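Local structure of alpha-L-rhamnosidase (Streptomyces avermitilis, 3W5M) at residues 16-21 against 107-112; 83-88 against 318-323. The protein hydrolyses terminal non-reducing alpha-L-rhamnose residues from citrus flavonoid glycosides and gum arabic, and also binds L-rhamnose through a calcium-dependent carbohydrate-binding module. All coordinates share one frame; numbering follows the deposited sequence.

Contact 1 (16-21 against 107-112)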
ATOM      1  N   ARG A  16     -12.393 -19.848   6.993  1.00 22.15           N
ATOM      2  CA  ARG A  16     -11.423 -20.404   7.967  1.00 21.96           C
ATOM      3  C   ARG A  16     -10.304 -19.453   8.439  1.00 21.46           C
ATOM      4  O   ARG A  16      -9.113 -19.779   8.347  1.00 22.78           O
ATOM      5  CB  ARG A  16     -10.840 -21.733   7.433  1.00 23.78           C
ATOM      6  CG  ARG A  16     -11.894 -22.773   7.091  1.00 27.53           C
ATOM      7  CD  ARG A  16     -11.269 -24.024   6.470  1.00 30.96           C
ATOM      8  NE  ARG A  16     -10.661 -23.674   5.188  1.00 32.30           N
ATOM      9  CZ  ARG A  16     -11.300 -23.641   4.016  1.00 29.45           C
ATOM     10  NH1 ARG A  16     -12.586 -23.973   3.898  1.00 29.72           N
ATOM     11  NH2 ARG A  16     -10.636 -23.250   2.951  1.00 30.37           N
ATOM     12  N   PRO A  17     -10.669 -18.268   8.967  1.00 19.57           N
ATOM     13  CA  PRO A  17      -9.607 -17.365   9.424  1.00 20.57           C
ATOM     14  C   PRO A  17      -8.898 -17.954  10.625  1.00 21.67           C
ATOM     15  O   PRO A  17      -9.551 -18.480  11.530  1.00 21.66           O
ATOM     16  CB  PRO A  17     -10.352 -16.099   9.839  1.00 21.55           C
ATOM     17  CG  PRO A  17     -11.756 -16.525  10.086  1.00 19.73           C
ATOM     18  CD  PRO A  17     -12.015 -17.699   9.158  1.00 21.20           C
ATOM     19  N   LEU A  18      -7.576 -17.879  10.603  1.00 22.24           N
ATOM     20  CA  LEU A  18      -6.734 -18.384  11.677  1.00 24.41           C
ATOM     21  C   LEU A  18      -6.161 -17.192  12.417  1.00 24.89           C
ATOM     22  O   LEU A  18      -5.362 -16.415  11.854  1.00 27.06           O
ATOM     23  CB  LEU A  18      -5.578 -19.195  11.072  1.00 25.58           C
ATOM     24  CG  LEU A  18      -4.534 -19.807  12.012  1.00 25.94           C
ATOM     25  CD1 LEU A  18      -5.094 -21.033  12.716  1.00 27.20           C
ATOM     26  CD2 LEU A  18      -3.325 -20.243  11.194  1.00 24.23           C
ATOM     27  N   GLY A  19      -6.529 -17.047  13.691  1.00 23.59           N
ATOM     28  CA  GLY A  19      -5.986 -15.955  14.516  1.00 22.87           C
ATOM     29  C   GLY A  19      -6.882 -14.714  14.453  1.00 23.71           C
ATOM     30  O   GLY A  19      -6.406 -13.616  14.202  1.00 25.81           O
ATOM     31  N   LEU A  20      -8.171 -14.905  14.672  1.00 20.98           N
ATOM     32  CA  LEU A  20      -9.173 -13.845  14.560  1.00 21.97           C
ATOM     33  C   LEU A  20      -9.527 -13.404  15.976  1.00 23.80           C
ATOM     34  O   LEU A  20      -9.964 -14.231  16.789  1.00 24.11           O
ATOM     35  CB  LEU A  20     -10.416 -14.373  13.837  1.00 22.33           C
ATOM     36  CG  LEU A  20     -11.553 -13.381  13.562  1.00 23.43           C
ATOM     37  CD1 LEU A  20     -11.148 -12.395  12.481  1.00 25.30           C
ATOM     38  CD2 LEU A  20     -12.813 -14.112  13.119  1.00 24.02           C
ATOM     39  N   ASP A  21      -9.370 -12.112  16.266  1.00 23.49           N
ATOM     40  CA  ASP A  21      -9.588 -11.616  17.615  1.00 24.70           C
ATOM     41  C   ASP A  21     -10.954 -10.979  17.905  1.00 25.08           C
ATOM     42  O   ASP A  21     -11.207 -10.605  19.051  1.00 24.87           O
ATOM     43  CB  ASP A  21      -8.429 -10.684  18.050  1.00 26.80           C
ATOM     44  CG  ASP A  21      -7.193 -11.467  18.524  1.00 27.90           C
ATOM     45  OD1 ASP A  21      -7.303 -12.692  18.746  1.00 30.63           O
ATOM     46  OD2 ASP A  21      -6.105 -10.865  18.673  1.00 27.22           O
ATOM     47  N   TRP A 107     -14.773 -23.587  10.269  1.00 23.52           N
ATOM     48  CA  TRP A 107     -14.203 -23.181  11.542  1.00 24.16           C
ATOM     49  C   TRP A 107     -13.569 -21.798  11.461  1.00 24.89           C
ATOM     50  O   TRP A 107     -13.242 -21.307  10.354  1.00 25.27           O
ATOM     51  CB  TRP A 107     -13.170 -24.229  12.040  1.00 24.05           C
ATOM     52  CG  TRP A 107     -12.013 -24.507  11.096  1.00 25.06           C
ATOM     53  CD1 TRP A 107     -11.907 -25.565  10.206  1.00 27.23           C
ATOM     54  CD2 TRP A 107     -10.788 -23.752  10.965  1.00 25.72           C
ATOM     55  NE1 TRP A 107     -10.714 -25.483   9.522  1.00 28.33           N
ATOM     56  CE2 TRP A 107     -10.003 -24.393   9.972  1.00 26.63           C
ATOM     57  CE3 TRP A 107     -10.279 -22.592  11.581  1.00 24.51           C
ATOM     58  CZ2 TRP A 107      -8.745 -23.920   9.588  1.00 26.49           C
ATOM     59  CZ3 TRP A 107      -9.022 -22.113  11.189  1.00 25.06           C
ATOM     60  CH2 TRP A 107      -8.269 -22.779  10.199  1.00 25.61           C
ATOM     61  N   TRP A 108     -13.444 -21.152  12.618  1.00 23.13           N
ATOM     62  CA  TRP A 108     -12.484 -20.040  12.776  1.00 22.12           C
ATOM     63  C   TRP A 108     -11.677 -20.308  14.031  1.00 22.33           C
ATOM     64  O   TRP A 108     -12.111 -21.071  14.893  1.00 22.92           O
ATOM     65  CB  TRP A 108     -13.175 -18.671  12.816  1.00 22.39           C
ATOM     66  CG  TRP A 108     -13.811 -18.289  14.137  1.00 21.46           C
ATOM     67  CD1 TRP A 108     -13.247 -17.558  15.147  1.00 22.59           C
ATOM     68  CD2 TRP A 108     -15.144 -18.603  14.569  1.00 22.20           C
ATOM     69  NE1 TRP A 108     -14.143 -17.401  16.182  1.00 20.71           N
ATOM     70  CE2 TRP A 108     -15.318 -18.024  15.853  1.00 21.74           C
ATOM     71  CE3 TRP A 108     -16.218 -19.298  13.986  1.00 20.97           C
ATOM     72  CZ2 TRP A 108     -16.515 -18.129  16.562  1.00 21.62           C
ATOM     73  CZ3 TRP A 108     -17.407 -19.408  14.692  1.00 21.54           C
ATOM     74  CH2 TRP A 108     -17.550 -18.817  15.963  1.00 22.34           C
ATOM     75  N   GLU A 109     -10.498 -19.714  14.131  1.00 22.06           N
ATOM     76  CA  GLU A 109      -9.678 -19.897  15.307  1.00 21.79           C
ATOM     77  C   GLU A 109      -9.277 -18.544  15.876  1.00 21.74           C
ATOM     78  O   GLU A 109      -8.760 -17.687  15.163  1.00 19.47           O
ATOM     79  CB  GLU A 109      -8.447 -20.764  14.976  1.00 22.26           C
ATOM     80  CG  GLU A 109      -7.590 -21.096  16.189  1.00 24.33           C
ATOM     81  CD  GLU A 109      -6.424 -22.020  15.859  1.00 26.17           C
ATOM     82  OE1 GLU A 109      -6.662 -23.063  15.212  1.00 26.42           O
ATOM     83  OE2 GLU A 109      -5.272 -21.729  16.256  1.00 26.08           O
ATOM     84  N   THR A 110      -9.515 -18.353  17.177  1.00 20.92           N
ATOM     85  CA  THR A 110      -9.128 -17.105  17.821  1.00 20.20           C
ATOM     86  C   THR A 110      -7.628 -17.024  17.990  1.00 21.70           C
ATOM     87  O   THR A 110      -6.915 -18.057  18.116  1.00 19.90           O
ATOM     88  CB  THR A 110      -9.836 -16.933  19.185  1.00 19.08           C
ATOM     89  OG1 THR A 110      -9.500 -18.034  20.040  1.00 21.63           O
ATOM     90  CG2 THR A 110     -11.323 -16.906  18.988  1.00 19.69           C
ATOM     91  N   GLY A 111      -7.131 -15.791  17.993  1.00 22.68           N
ATOM     92  CA  GLY A 111      -5.758 -15.551  18.388  1.00 23.53           C
ATOM     93  C   GLY A 111      -5.608 -15.358  19.886  1.00 24.74           C
ATOM     94  O   GLY A 111      -6.368 -15.922  20.700  1.00 24.67           O
ATOM     95  N   LEU A 112      -4.633 -14.527  20.252  1.00 22.75           N
ATOM     96  CA  LEU A 112      -4.263 -14.336  21.642  1.00 22.84           C
ATOM     97  C   LEU A 112      -5.236 -13.432  22.388  1.00 24.94           C
ATOM     98  O   LEU A 112      -5.271 -13.444  23.620  1.00 25.71           O
ATOM     99  CB  LEU A 112      -2.842 -13.797  21.724  1.00 24.55           C
ATOM    100  CG  LEU A 112      -1.730 -14.769  21.284  1.00 25.40           C
ATOM    101  CD1 LEU A 112      -0.356 -14.186  21.541  1.00 27.33           C
ATOM    102  CD2 LEU A 112      -1.837 -16.120  21.967  1.00 26.43           C
TER
HETATM  103  O   HOH W   1     -15.634 -20.216   8.154  1.00 38.34           O

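Contact 2 (83-88 against 318-323)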
ATOM      1  N   ARG A  83      -6.909 -18.539  21.599  1.00 21.99           N
ATOM      2  CA  ARG A  83      -6.221 -19.731  21.063  1.00 23.47           C
ATOM      3  C   ARG A  83      -7.149 -20.915  20.840  1.00 23.13           C
ATOM      4  O   ARG A  83      -6.728 -22.068  21.033  1.00 24.16           O
ATOM      5  CB  ARG A  83      -5.145 -20.235  22.015  1.00 26.39           C
ATOM      6  CG  ARG A  83      -4.126 -19.269  22.511  1.00 29.84           C
ATOM      7  CD  ARG A  83      -3.488 -19.941  23.723  1.00 30.34           C
ATOM      8  NE  ARG A  83      -2.303 -19.198  24.056  1.00 30.88           N
ATOM      9  CZ  ARG A  83      -2.246 -18.248  24.982  1.00 29.64           C
ATOM     10  NH1 ARG A  83      -3.317 -17.953  25.710  1.00 29.72           N
ATOM     11  NH2 ARG A  83      -1.112 -17.607  25.163  1.00 28.52           N
ATOM     12  N   THR A  84      -8.398 -20.659  20.483  1.00 21.48           N
ATOM     13  CA  THR A  84      -9.353 -21.757  20.384  1.00 22.83           C
ATOM     14  C   THR A  84      -9.971 -21.862  19.022  1.00 22.47           C
ATOM     15  O   THR A  84     -10.398 -20.849  18.449  1.00 21.63           O
ATOM     16  CB  THR A  84     -10.412 -21.629  21.473  1.00 22.52           C
ATOM     17  OG1 THR A  84      -9.746 -21.662  22.728  1.00 25.35           O
ATOM     18  CG2 THR A  84     -11.441 -22.783  21.428  1.00 24.37           C
ATOM     19  N   ARG A  85     -10.009 -23.088  18.497  1.00 21.40           N
ATOM     20  CA  ARG A  85     -10.715 -23.325  17.234  1.00 23.18           C
ATOM     21  C   ARG A  85     -12.217 -23.569  17.465  1.00 24.93           C
ATOM     22  O   ARG A  85     -12.607 -24.420  18.279  1.00 26.30           O
ATOM     23  CB  ARG A  85     -10.045 -24.452  16.434  1.00 22.06           C
ATOM     24  CG  ARG A  85     -10.685 -24.704  15.065  1.00 22.39           C
ATOM     25  CD  ARG A  85      -9.797 -25.605  14.194  1.00 22.84           C
ATOM     26  NE  ARG A  85      -8.550 -24.936  13.857  1.00 23.99           N
ATOM     27  CZ  ARG A  85      -7.744 -25.273  12.855  1.00 24.43           C
ATOM     28  NH1 ARG A  85      -8.026 -26.333  12.096  1.00 24.90           N
ATOM     29  NH2 ARG A  85      -6.643 -24.557  12.637  1.00 25.90           N
ATOM     30  N   TYR A  86     -13.059 -22.782  16.805  1.00 23.24           N
ATOM     31  CA  TYR A  86     -14.499 -22.915  16.907  1.00 23.36           C
ATOM     32  C   TYR A  86     -15.078 -23.437  15.608  1.00 25.58           C
ATOM     33  O   TYR A  86     -14.920 -22.814  14.554  1.00 23.67           O
ATOM     34  CB  TYR A  86     -15.151 -21.575  17.256  1.00 24.06           C
ATOM     35  CG  TYR A  86     -14.817 -21.142  18.661  1.00 24.61           C
ATOM     36  CD1 TYR A  86     -15.553 -21.630  19.754  1.00 26.25           C
ATOM     37  CD2 TYR A  86     -13.737 -20.301  18.923  1.00 25.06           C
ATOM     38  CE1 TYR A  86     -15.232 -21.255  21.053  1.00 26.81           C
ATOM     39  CE2 TYR A  86     -13.415 -19.923  20.233  1.00 25.10           C
ATOM     40  CZ  TYR A  86     -14.171 -20.396  21.284  1.00 26.55           C
ATOM     41  OH  TYR A  86     -13.872 -20.019  22.580  1.00 27.56           O
ATOM     42  N   PHE A  87     -15.762 -24.575  15.691  1.00 24.60           N
ATOM     43  CA  PHE A  87     -16.397 -25.161  14.513  1.00 26.48           C
ATOM     44  C   PHE A  87     -17.826 -24.666  14.440  1.00 26.07           C
ATOM     45  O   PHE A  87     -18.469 -24.408  15.475  1.00 27.06           O
ATOM     46  CB  PHE A  87     -16.313 -26.685  14.543  1.00 24.71           C
ATOM     47  CG  PHE A  87     -14.928 -27.212  14.379  1.00 27.81           C
ATOM     48  CD1 PHE A  87     -14.087 -27.332  15.475  1.00 28.42           C
ATOM     49  CD2 PHE A  87     -14.449 -27.582  13.121  1.00 28.29           C
ATOM     50  CE1 PHE A  87     -12.802 -27.823  15.328  1.00 29.68           C
ATOM     51  CE2 PHE A  87     -13.164 -28.076  12.962  1.00 30.14           C
ATOM     52  CZ  PHE A  87     -12.340 -28.202  14.072  1.00 29.86           C
ATOM     53  N   TRP A  88     -18.296 -24.419  13.221  1.00 25.26           N
ATOM     54  CA  TRP A  88     -19.636 -23.933  13.053  1.00 22.59           C
ATOM     55  C   TRP A  88     -20.308 -24.433  11.799  1.00 24.20           C
ATOM     56  O   TRP A  88     -19.677 -24.855  10.844  1.00 24.17           O
ATOM     57  CB  TRP A  88     -19.720 -22.398  13.147  1.00 23.40           C
ATOM     58  CG  TRP A  88     -19.186 -21.657  11.935  1.00 21.75           C
ATOM     59  CD1 TRP A  88     -17.895 -21.537  11.564  1.00 22.66           C
ATOM     60  CD2 TRP A  88     -19.966 -20.962  10.959  1.00 22.42           C
ATOM     61  NE1 TRP A  88     -17.809 -20.812  10.388  1.00 23.18           N
ATOM     62  CE2 TRP A  88     -19.068 -20.428  10.013  1.00 22.73           C
ATOM     63  CE3 TRP A  88     -21.340 -20.718  10.806  1.00 22.88           C
ATOM     64  CZ2 TRP A  88     -19.492 -19.650   8.925  1.00 23.09           C
ATOM     65  CZ3 TRP A  88     -21.776 -19.962   9.703  1.00 25.14           C
ATOM     66  CH2 TRP A  88     -20.843 -19.431   8.780  1.00 22.60           C
ATOM     67  N   ARG A 318      -0.895 -29.772  18.143  1.00 26.66           N
ATOM     68  CA  ARG A 318      -1.028 -28.467  17.452  1.00 27.73           C
ATOM     69  C   ARG A 318       0.177 -27.584  17.754  1.00 24.98           C
ATOM     70  O   ARG A 318       0.731 -27.652  18.844  1.00 25.26           O
ATOM     71  CB  ARG A 318      -2.295 -27.789  17.978  1.00 30.57           C
ATOM     72  CG  ARG A 318      -2.771 -26.580  17.225  1.00 34.89           C
ATOM     73  CD  ARG A 318      -3.991 -26.014  17.927  1.00 35.67           C
ATOM     74  NE  ARG A 318      -3.614 -25.160  19.054  1.00 37.61           N
ATOM     75  CZ  ARG A 318      -4.452 -24.295  19.633  1.00 39.29           C
ATOM     76  NH1 ARG A 318      -5.702 -24.180  19.187  1.00 34.49           N
ATOM     77  NH2 ARG A 318      -4.041 -23.545  20.655  1.00 39.28           N
ATOM     78  N   ALA A 319       0.607 -26.763  16.799  1.00 23.12           N
ATOM     79  CA  ALA A 319       1.600 -25.731  17.117  1.00 20.06           C
ATOM     80  C   ALA A 319       1.238 -24.467  16.356  1.00 20.63           C
ATOM     81  O   ALA A 319       0.769 -24.539  15.203  1.00 20.08           O
ATOM     82  CB  ALA A 319       3.037 -26.173  16.804  1.00 20.14           C
ATOM     83  N   ARG A 320       1.439 -23.314  17.017  1.00 18.82           N
ATOM     84  CA  ARG A 320       1.124 -22.016  16.436  1.00 17.63           C
ATOM     85  C   ARG A 320       2.291 -21.109  16.684  1.00 17.37           C
ATOM     86  O   ARG A 320       2.937 -21.179  17.757  1.00 17.33           O
ATOM     87  CB  ARG A 320      -0.105 -21.386  17.133  1.00 17.10           C
ATOM     88  CG  ARG A 320      -1.384 -22.191  16.982  1.00 17.70           C
ATOM     89  CD  ARG A 320      -1.861 -22.174  15.530  1.00 19.46           C
ATOM     90  NE  ARG A 320      -3.130 -22.881  15.340  1.00 21.65           N
ATOM     91  CZ  ARG A 320      -3.242 -24.107  14.836  1.00 24.48           C
ATOM     92  NH1 ARG A 320      -2.150 -24.779  14.468  1.00 25.02           N
ATOM     93  NH2 ARG A 320      -4.439 -24.661  14.688  1.00 24.47           N
ATOM     94  N   LEU A 321       2.616 -20.278  15.695  1.00 16.98           N
ATOM     95  CA  LEU A 321       3.553 -19.202  15.930  1.00 17.21           C
ATOM     96  C   LEU A 321       2.763 -17.897  15.809  1.00 17.54           C
ATOM     97  O   LEU A 321       2.122 -17.664  14.793  1.00 17.68           O
ATOM     98  CB  LEU A 321       4.715 -19.201  14.913  1.00 17.45           C
ATOM     99  CG  LEU A 321       5.736 -18.067  15.008  1.00 18.21           C
ATOM    100  CD1 LEU A 321       6.610 -18.248  16.243  1.00 18.56           C
ATOM    101  CD2 LEU A 321       6.625 -17.953  13.769  1.00 22.27           C
ATOM    102  N   TYR A 322       2.837 -17.082  16.851  1.00 17.09           N
ATOM    103  CA  TYR A 322       2.337 -15.703  16.836  1.00 17.17           C
ATOM    104  C   TYR A 322       3.564 -14.791  16.769  1.00 16.95           C
ATOM    105  O   TYR A 322       4.527 -14.956  17.542  1.00 17.42           O
ATOM    106  CB  TYR A 322       1.526 -15.434  18.127  1.00 16.56           C
ATOM    107  CG  TYR A 322       0.484 -16.491  18.398  1.00 16.78           C
ATOM    108  CD1 TYR A 322      -0.747 -16.427  17.811  1.00 16.82           C
ATOM    109  CD2 TYR A 322       0.762 -17.577  19.216  1.00 19.11           C
ATOM    110  CE1 TYR A 322      -1.715 -17.379  18.048  1.00 17.69           C
ATOM    111  CE2 TYR A 322      -0.189 -18.548  19.471  1.00 18.56           C
ATOM    112  CZ  TYR A 322      -1.419 -18.447  18.873  1.00 18.98           C
ATOM    113  OH  TYR A 322      -2.376 -19.406  19.094  1.00 20.86           O
ATOM    114  N   ALA A 323       3.557 -13.834  15.838  1.00 17.15           N
ATOM    115  CA  ALA A 323       4.723 -12.973  15.676  1.00 17.75           C
ATOM    116  C   ALA A 323       4.356 -11.598  15.191  1.00 17.92           C
ATOM    117  O   ALA A 323       3.312 -11.388  14.548  1.00 18.20           O
ATOM    118  CB  ALA A 323       5.718 -13.616  14.709  1.00 19.78           C
TER

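Contact 1 (16-21 against 107-112)
Three backbone hydrogen bonds join Pro17, Gly19 and Leu20 to Glu109. Glu109 N donates to Pro17 O at 3.0 Å. Glu109 O then accepts twice, from Gly19 N at 2.7 Å and, straighter, from Leu20 N at 2.9 Å (168° at the hydrogen). The chain turns a corner at Gly19, whose backbone angles would jam a CB against the preceding carbonyl; at Gly111 a CB would run into Asp21 OD1, while Asp21 OD2 is hydrogen-bonded to Tyr356 OH. Arg16 CA points its hydrogen at Trp107 O, 3.1 Å away.

Arg16 CB lies over one face of the Trp107 indole, 3.7 Å from the centroid of its six-membered ring (CH-pi), and Arg16 CD comes 3.4 Å from Trp107 NE1. Among apolar groups, Pro17 CG meets Trp108 CB at 3.8 Å and Leu20 CD2 approaches Trp108 CD1. Leu18, its CG anti to the backbone N (chi1 179°), lies alongside Glu109 and rests CD1 on the carboxylate, which is salt-bridged to Arg85 and Arg320.

Segment 16-21 lies along the edge strand 106-110, paired in parallel at Leu18 and Glu109; the other neighbour of that strand is 85-94, while Leu18 also touches strands 316-326 and 353-360.

Contact 2 (83-88 against 318-323)
Arg318 reaches across to the backbone of Arg83. Its CB points toward segment 83-88, and with CG anti to the backbone N (chi1 -168°) the chain sets out over Arg320, two residues on along the strand. Arg318 CG lies 3.2 Å above the plane of the Arg320 guanidinium, offset toward the rim, and Arg318 CD is 3.5 Å from Arg320 NH2. A bend at chi3 (82°) then turns NE out of the extended line. At the tip, NH1 and NH2 together grip a single acceptor end-on: Arg83 O, 3.0 Å from Arg318 NH1 and 3.1 Å from Arg318 NH2. The oxygen lies in the guanidinium plane, whereas both donors approach it from one face of the carbonyl plane, NH1 well above it. Arg318 NH2 also comes 3.7 Å from Arg83 CB and is salt-bridged to Glu406.

The Arg83 side chain crosses that of Tyr322 at about a right angle, Arg83 CG 3.8 Å from Tyr322 OH, and its NE pairs with Glu404. An alanine in place of Arg318 would probably leave Arg83 O without both these donors and Glu406 without its charged mate, and open a gap over the Arg320 guanidinium.

Arg85 and Arg320 cross at about a right angle, with Arg85 NH2 3.0 Å from Arg320 NH2, two donors of like charge and no hydrogen bond between them. Glu109 holds a salt bridge to each, and its carboxylate probably offsets their repulsion. Four arginines meet at this contact between the N-terminal immunoglobulin-like domain and the rhamnosidase N-terminal domain, and Glu109, Glu404, Glu406 and the Arg83 carbonyl probably help to balance their charge.

From the N terminus, the chain passes 16-21, in the loop between strands 10-11 and 26-32, then 83-88, 107-112 and finally 318-323. Contact 1 closes a loop of 85 residues inside the N-terminal immunoglobulin-like domain. Contact 2 opens within that loop and closes 229 residues later, past the whole CBM67 module, so the two cross instead of nesting. Strands 85-94 and 106-110, consecutive in the chain and neighbours in one sheet, bring the contact centres to about 6 Å apart. The contacts share Glu109 and a backbone pairing, Trp108 O to Tyr86 N at 2.7 Å, a probable hydrogen bond. Through Glu109 the sheet edge also meets strand 316-326 of the alpha-L-rhamnosidase N-terminal domain, which comes after CBM67.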